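Local coordinates for Serine/threonine-protein kinase pknE (Mycobacterium tuberculosis, PDB 2H34) that transfers phosphate from ATP to serine and threonine residues of proteins, as the probably cytoplasmic kinase domain of a membrane-bound homodimer thought to aid bacterial survival in the host, at residues A[99-104]-A[108-113]. Residues are numbered along the deposited sequence; the frame is centred on the assembly and turned at random.
Sequences IHDFGE and QLYVDM
His100 and Asp101 share one partner, Asp112, in a classic beta bulge within the antiparallel hairpin of strands 99-105 and 108-114. In the kinase N-lobe sheet, strand 99-105 is an outermost strand, and strand 108-114 pairs on its other side with strand 60-66, which carries the predicted ATP-binding Lys65. At the bulge, Asp112 O accepts two backbone bonds, from His100 N and, at 3.2 Å, from Asp101 N. Asp112 N returns a bond to Asp101 O at 2.8 Å. The next hydrogen-bonded pair is Gly103 with Tyr110. Tyr110 N gives to Gly103 O at 3.1 Å, while the reverse bond from Gly103 N to Tyr110 O is weak.

The side chains of Asp101 and Asp112, both within the bulge, have polar partners. Asp112 OD1 accepts a hydrogen bond from His100 ND1 on its syn side, 34° out of the carboxylate plane, with the ring nearly perpendicular to the carboxylate. Asp112 OD2 is bonded to Tyr36 OH of strand 36-44. Asp101 OD2 receives Tyr110 OH at 2.8 Å, from above the carboxylate plane, and has a long, weak ion pair with Arg58. Tyr110 CG sits between its backbone N and carbonyl carbon (chi1 75°). This lays the ring across the neighbouring strand, where Phe102 CA makes a CH-pi contact over its face.

On the other side of the sheet, Ile99, Val111 and Met113 form an apolar patch. Ile99 also touches Ala88 of helix 75-88. Ile99 CD1 lies 3.8 Å from Met113 CE, the methyl of a selenomethionine.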
loop_
_atom_site.group_PDB
_atom_site.type_symbol
_atom_site.label_atom_id
_atom_site.label_comp_id
_atom_site.label_asym_id
_atom_site.label_seq_id
_atom_site.Cartn_x
_atom_site.Cartn_y
_atom_site.Cartn_z
ATOM N N ILE A 99 5.668 5.321 14.045
ATOM C CA ILE A 99 5.816 6.776 14.073
ATOM C C ILE A 99 6.522 7.157 15.363
ATOM O O ILE A 99 6.037 6.833 16.452
ATOM C CB ILE A 99 4.452 7.504 14.007
ATOM C CG1 ILE A 99 3.713 7.205 12.694
ATOM C CG2 ILE A 99 4.614 9.012 14.212
ATOM C CD1 ILE A 99 4.590 7.014 11.480
ATOM N N HIS A 100 7.664 7.834 15.251
ATOM C CA HIS A 100 8.378 8.292 16.447
ATOM C C HIS A 100 7.722 9.481 17.090
ATOM O O HIS A 100 7.500 9.486 18.287
ATOM C CB HIS A 100 9.834 8.625 16.153
ATOM C CG HIS A 100 10.633 7.457 15.680
ATOM N ND1 HIS A 100 11.589 7.562 14.691
ATOM C CD2 HIS A 100 10.611 6.152 16.051
ATOM C CE1 HIS A 100 12.125 6.373 14.479
ATOM N NE2 HIS A 100 11.546 5.499 15.284
ATOM N N ASP A 101 7.413 10.489 16.291
ATOM C CA ASP A 101 6.986 11.765 16.827
ATOM C C ASP A 101 6.349 12.578 15.723
ATOM O O ASP A 101 6.466 12.225 14.552
ATOM C CB ASP A 101 8.202 12.505 17.395
ATOM C CG ASP A 101 7.829 13.716 18.220
ATOM O OD1 ASP A 101 6.683 13.804 18.705
ATOM O OD2 ASP A 101 8.702 14.590 18.382
ATOM N N PHE A 102 5.671 13.658 16.110
ATOM C CA PHE A 102 5.079 14.612 15.176
ATOM C C PHE A 102 4.666 15.899 15.898
ATOM O O PHE A 102 4.494 15.908 17.119
ATOM C CB PHE A 102 3.882 13.990 14.446
ATOM C CG PHE A 102 2.874 13.344 15.359
ATOM C CD1 PHE A 102 3.010 12.014 15.747
ATOM C CD2 PHE A 102 1.772 14.057 15.817
ATOM C CE1 PHE A 102 2.067 11.411 16.585
ATOM C CE2 PHE A 102 0.827 13.460 16.654
ATOM C CZ PHE A 102 0.977 12.140 17.036
ATOM N N GLY A 103 4.513 16.980 15.136
ATOM C CA GLY A 103 4.094 18.277 15.678
ATOM C C GLY A 103 4.525 19.411 14.768
ATOM O O GLY A 103 4.502 19.263 13.542
ATOM N N GLU A 104 4.925 20.538 15.360
ATOM C CA GLU A 104 5.499 21.646 14.595
ATOM C C GLU A 104 6.893 22.049 15.053
ATOM O O GLU A 104 7.172 22.101 16.253
ATOM C CB GLU A 104 4.607 22.885 14.659
ATOM C CG GLU A 104 5.265 24.142 14.070
ATOM C CD GLU A 104 4.487 25.410 14.338
ATOM O OE1 GLU A 104 5.123 26.483 14.452
ATOM O OE2 GLU A 104 3.243 25.334 14.427
ATOM N N GLN A 108 6.629 24.560 10.140
ATOM C CA GLN A 108 6.551 23.303 9.378
ATOM C C GLN A 108 6.054 22.136 10.228
ATOM O O GLN A 108 6.570 21.882 11.322
ATOM C CB GLN A 108 7.916 22.948 8.763
ATOM C CG GLN A 108 7.847 22.216 7.415
ATOM C CD GLN A 108 8.111 23.139 6.222
ATOM O OE1 GLN A 108 9.194 23.716 6.092
ATOM N NE2 GLN A 108 7.119 23.268 5.341
ATOM N N LEU A 109 5.048 21.434 9.713
ATOM C CA LEU A 109 4.526 20.236 10.365
ATOM C C LEU A 109 5.293 19.002 9.916
ATOM O O LEU A 109 5.488 18.771 8.724
ATOM C CB LEU A 109 3.022 20.069 10.116
ATOM C CG LEU A 109 2.086 21.132 10.713
ATOM C CD1 LEU A 109 0.634 20.657 10.726
ATOM C CD2 LEU A 109 2.513 21.529 12.122
ATOM N N TYR A 110 5.731 18.214 10.887
ATOM C CA TYR A 110 6.603 17.094 10.614
ATOM C C TYR A 110 6.036 15.783 11.164
ATOM O O TYR A 110 5.225 15.784 12.098
ATOM C CB TYR A 110 7.995 17.381 11.188
ATOM C CG TYR A 110 8.101 17.261 12.699
ATOM C CD1 TYR A 110 7.648 18.279 13.541
ATOM C CD2 TYR A 110 8.674 16.130 13.285
ATOM C CE1 TYR A 110 7.753 18.162 14.929
ATOM C CE2 TYR A 110 8.782 16.004 14.667
ATOM C CZ TYR A 110 8.324 17.020 15.480
ATOM O OH TYR A 110 8.439 16.881 16.846
ATOM N N VAL A 111 6.449 14.675 10.548
ATOM C CA VAL A 111 6.238 13.333 11.091
ATOM C C VAL A 111 7.552 12.554 11.041
ATOM O O VAL A 111 8.131 12.349 9.976
ATOM C CB VAL A 111 5.123 12.560 10.352
ATOM C CG1 VAL A 111 5.013 11.150 10.897
ATOM C CG2 VAL A 111 3.783 13.275 10.495
ATOM N N ASP A 112 8.019 12.144 12.213
ATOM C CA ASP A 112 9.270 11.419 12.348
ATOM C C ASP A 112 8.964 9.943 12.486
ATOM O O ASP A 112 8.227 9.536 13.378
ATOM C CB ASP A 112 10.024 11.928 13.577
ATOM C CG ASP A 112 11.114 10.981 14.045
ATOM O OD1 ASP A 112 11.233 9.859 13.511
ATOM O OD2 ASP A 112 11.858 11.362 14.969
HETATM N N MSE A 113 9.551 9.136 11.613
HETATM C CA MSE A 113 9.281 7.702 11.610
HETATM C C MSE A 113 10.538 6.867 11.440
HETATM O O MSE A 113 11.571 7.366 10.989
HETATM C CB MSE A 113 8.279 7.359 10.516
HETATM C CG MSE A 113 8.423 8.230 9.301
HETATM SE SE MSE A 113 7.156 7.855 7.895
HETATM C CE MSE A 113 5.632 9.024 8.420
#